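Local coordinates for protein colicin-D (Escherichia coli, PDB 5ZNM) that kills related bacteria as a toxin whose C-terminal RNase domain cleaves tRNA and so inhibits protein synthesis, at residues A[331-336]-A[348-353]. Residues are numbered along the deposited sequence; the frame is centred on the assembly and turned at random.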
ATOM      1  N   LYS A 331      25.740 -27.688  27.499  1.00 26.95           N
ATOM      2  CA  LYS A 331      25.231 -27.412  28.837  1.00 23.47           C
ATOM      3  C   LYS A 331      26.306 -26.839  29.750  1.00 26.30           C
ATOM      4  O   LYS A 331      25.983 -26.141  30.717  1.00 23.85           O
ATOM      5  CB  LYS A 331      24.651 -28.687  29.451  1.00 30.56           C
ATOM      6  CG  LYS A 331      25.712 -29.744  29.734  1.00 44.64           C
ATOM      7  CD  LYS A 331      25.174 -30.864  30.607  1.00 53.80           C
ATOM      8  CE  LYS A 331      26.257 -31.878  30.922  1.00 59.12           C
ATOM      9  NZ  LYS A 331      25.670 -33.225  31.169  1.00 65.94           N
ATOM     10  N   ASP A 332      27.588 -27.124  29.479  1.00 17.95           N
ATOM     11  CA  ASP A 332      28.615 -26.545  30.336  1.00 19.10           C
ATOM     12  C   ASP A 332      29.118 -25.194  29.852  1.00 20.41           C
ATOM     13  O   ASP A 332      29.946 -24.591  30.538  1.00 19.40           O
ATOM     14  CB  ASP A 332      29.818 -27.478  30.494  1.00 23.97           C
ATOM     15  CG  ASP A 332      29.427 -28.848  30.990  1.00 31.96           C
ATOM     16  OD1 ASP A 332      28.581 -28.928  31.893  1.00 40.47           O
ATOM     17  OD2 ASP A 332      29.957 -29.837  30.458  1.00 37.70           O
ATOM     18  N   THR A 333      28.642 -24.686  28.719  1.00 21.33           N
ATOM     19  CA  THR A 333      29.020 -23.333  28.314  1.00 17.96           C
ATOM     20  C   THR A 333      28.225 -22.333  29.135  1.00 20.36           C
ATOM     21  O   THR A 333      27.010 -22.476  29.282  1.00 24.04           O
ATOM     22  CB  THR A 333      28.767 -23.107  26.826  1.00 19.57           C
ATOM     23  OG1 THR A 333      29.654 -23.924  26.058  1.00 19.03           O
ATOM     24  CG2 THR A 333      28.981 -21.638  26.459  1.00 18.61           C
ATOM     25  N   VAL A 334      28.908 -21.316  29.660  1.00 18.86           N
ATOM     26  CA  VAL A 334      28.310 -20.357  30.579  1.00 18.40           C
ATOM     27  C   VAL A 334      28.633 -18.947  30.113  1.00 22.87           C
ATOM     28  O   VAL A 334      29.663 -18.706  29.469  1.00 17.63           O
ATOM     29  CB  VAL A 334      28.826 -20.561  32.021  1.00 26.58           C
ATOM     30  CG1 VAL A 334      28.395 -21.932  32.558  1.00 24.31           C
ATOM     31  CG2 VAL A 334      30.368 -20.393  32.062  1.00 27.62           C
ATOM     32  N   GLU A 335      27.751 -18.004  30.458  1.00 19.56           N
ATOM     33  CA  GLU A 335      28.073 -16.598  30.261  1.00 15.60           C
ATOM     34  C   GLU A 335      29.151 -16.197  31.260  1.00 19.81           C
ATOM     35  O   GLU A 335      29.026 -16.463  32.460  1.00 17.79           O
ATOM     36  CB  GLU A 335      26.836 -15.722  30.452  1.00 18.42           C
ATOM     37  CG  GLU A 335      27.140 -14.246  30.241  1.00 19.29           C
ATOM     38  CD  GLU A 335      25.964 -13.347  30.560  1.00 27.79           C
ATOM     39  OE1 GLU A 335      24.853 -13.875  30.764  1.00 28.12           O
ATOM     40  OE2 GLU A 335      26.157 -12.114  30.613  1.00 28.03           O
ATOM     41  N   LYS A 336      30.211 -15.560  30.772  1.00 17.33           N
ATOM     42  CA  LYS A 336      31.345 -15.233  31.636  1.00 19.41           C
ATOM     43  C   LYS A 336      31.994 -13.975  31.068  1.00 16.01           C
ATOM     44  O   LYS A 336      32.783 -14.054  30.121  1.00 17.18           O
ATOM     45  CB  LYS A 336      32.330 -16.398  31.716  1.00 13.17           C
ATOM     46  CG  LYS A 336      33.641 -16.095  32.509  1.00 14.85           C
ATOM     47  CD  LYS A 336      34.636 -17.249  32.345  1.00 16.30           C
ATOM     48  CE  LYS A 336      36.006 -16.925  32.976  1.00 19.73           C
ATOM     49  NZ  LYS A 336      35.953 -16.777  34.474  1.00 22.87           N
ATOM     50  N   TYR A 348      30.622 -16.077  26.063  1.00 14.88           N
ATOM     51  CA  TYR A 348      30.149 -17.409  26.433  1.00 16.12           C
ATOM     52  C   TYR A 348      31.338 -18.353  26.427  1.00 17.78           C
ATOM     53  O   TYR A 348      31.970 -18.553  25.384  1.00 19.30           O
ATOM     54  CB  TYR A 348      29.034 -17.890  25.495  1.00 14.86           C
ATOM     55  CG  TYR A 348      27.819 -17.015  25.671  1.00 16.68           C
ATOM     56  CD1 TYR A 348      26.946 -17.213  26.737  1.00 19.95           C
ATOM     57  CD2 TYR A 348      27.575 -15.958  24.811  1.00 21.21           C
ATOM     58  CE1 TYR A 348      25.854 -16.381  26.924  1.00 18.37           C
ATOM     59  CE2 TYR A 348      26.485 -15.131  24.988  1.00 22.02           C
ATOM     60  CZ  TYR A 348      25.634 -15.347  26.044  1.00 25.97           C
ATOM     61  OH  TYR A 348      24.552 -14.515  26.216  1.00 27.07           O
ATOM     62  N   PHE A 349      31.666 -18.886  27.599  1.00 16.24           N
ATOM     63  CA  PHE A 349      32.900 -19.630  27.829  1.00 15.62           C
ATOM     64  C   PHE A 349      32.587 -21.095  28.080  1.00 19.00           C
ATOM     65  O   PHE A 349      31.617 -21.416  28.778  1.00 17.47           O
ATOM     66  CB  PHE A 349      33.645 -19.042  29.032  1.00 16.86           C
ATOM     67  CG  PHE A 349      34.864 -19.822  29.447  1.00 16.61           C
ATOM     68  CD1 PHE A 349      35.979 -19.875  28.631  1.00 14.68           C
ATOM     69  CD2 PHE A 349      34.894 -20.483  30.663  1.00 19.48           C
ATOM     70  CE1 PHE A 349      37.138 -20.571  29.041  1.00 18.76           C
ATOM     71  CE2 PHE A 349      36.039 -21.196  31.073  1.00 17.86           C
ATOM     72  CZ  PHE A 349      37.157 -21.230  30.258  1.00 17.53           C
ATOM     73  N   ASN A 350      33.399 -21.990  27.507  1.00 16.41           N
ATOM     74  CA  ASN A 350      33.294 -23.408  27.835  1.00 20.61           C
ATOM     75  C   ASN A 350      34.528 -23.839  28.609  1.00 18.02           C
ATOM     76  O   ASN A 350      35.641 -23.704  28.095  1.00 15.34           O
ATOM     77  CB  ASN A 350      33.129 -24.259  26.574  1.00 20.10           C
ATOM     78  CG  ASN A 350      32.872 -25.710  26.898  1.00 23.54           C
ATOM     79  OD1 ASN A 350      33.798 -26.453  27.211  1.00 21.03           O
ATOM     80  ND2 ASN A 350      31.610 -26.120  26.836  1.00 18.49           N
ATOM     81  N   PRO A 351      34.398 -24.368  29.831  1.00 15.78           N
ATOM     82  CA  PRO A 351      35.586 -24.702  30.626  1.00 15.92           C
ATOM     83  C   PRO A 351      36.314 -25.961  30.176  1.00 16.20           C
ATOM     84  O   PRO A 351      37.410 -26.225  30.678  1.00 20.56           O
ATOM     85  CB  PRO A 351      35.013 -24.887  32.039  1.00 16.30           C
ATOM     86  CG  PRO A 351      33.587 -25.295  31.811  1.00 17.21           C
ATOM     87  CD  PRO A 351      33.145 -24.554  30.583  1.00 20.35           C
ATOM     88  N   ASN A 352      35.753 -26.737  29.255  1.00 18.72           N
ATOM     89  CA  ASN A 352      36.430 -27.941  28.794  1.00 20.69           C
ATOM     90  C   ASN A 352      37.248 -27.680  27.539  1.00 17.88           C
ATOM     91  O   ASN A 352      38.430 -28.023  27.480  1.00 21.86           O
ATOM     92  CB  ASN A 352      35.416 -29.048  28.526  1.00 19.55           C
ATOM     93  CG  ASN A 352      34.542 -29.329  29.717  1.00 26.91           C
ATOM     94  OD1 ASN A 352      33.320 -29.399  29.602  1.00 28.35           O
ATOM     95  ND2 ASN A 352      35.163 -29.502  30.870  1.00 18.75           N
ATOM     96  N   THR A 353      36.632 -27.071  26.526  1.00 19.66           N
ATOM     97  CA  THR A 353      37.396 -26.693  25.346  1.00 14.67           C
ATOM     98  C   THR A 353      38.185 -25.409  25.536  1.00 13.95           C
ATOM     99  O   THR A 353      39.079 -25.135  24.729  1.00 17.53           O
ATOM    100  CB  THR A 353      36.474 -26.500  24.147  1.00 17.09           C
ATOM    101  OG1 THR A 353      35.637 -25.372  24.398  1.00 15.38           O
ATOM    102  CG2 THR A 353      35.606 -27.756  23.901  1.00 17.25           C
TER
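Val334 and Phe349 form an antiparallel hydrogen-bonded pair, with Val334 N to Phe349 O at 2.9 Å and Phe349 N to Val334 O at 2.7 Å. This pairing adds the short outermost strand 334-335 to strand 346-349 in the sheet of the C-terminal tRNase domain. Glu335 and Tyr348 make the next, non-hydrogen-bonded pair. Glu335 CB lies 3.7 Å from Tyr348 CE1, at an oblique approach to the ring. On the sheet face of Val334 and Phe349, the aliphatic part of Lys336 runs beside Phe349 in the same direction. Lys336 CD comes 3.7 Å from Phe349 CD2. The ammonium group beyond it bonds to Leu382 O, near the C-terminus.

Past the paired strands, side chains take over. With Asn350 CG anti to the backbone N (chi1 -174°), the amide is carried toward the 331-336 segment, and ND2 donates to Thr333 OG1 at 3.0 Å, with an N-H...O angle of 170° and the oxygen in the amide plane. Thr333 OG1 also bonds to His327 O of helix 314-329. Asn350 OD1 accepts from Asn352 N at 2.8 Å, closing an Asx turn, and from Thr353 N at 3.0 Å, completing an Asx motif. The two donors come from opposite faces of the amide plane. The amide nitrogen thus ties the turn at 350-353 to the 331-336 segment, and its oxygen holds that turn's backbone. These three bonds, with a weak one from ND2 to Asp330 OD2, should restrict rotation of the buried amide.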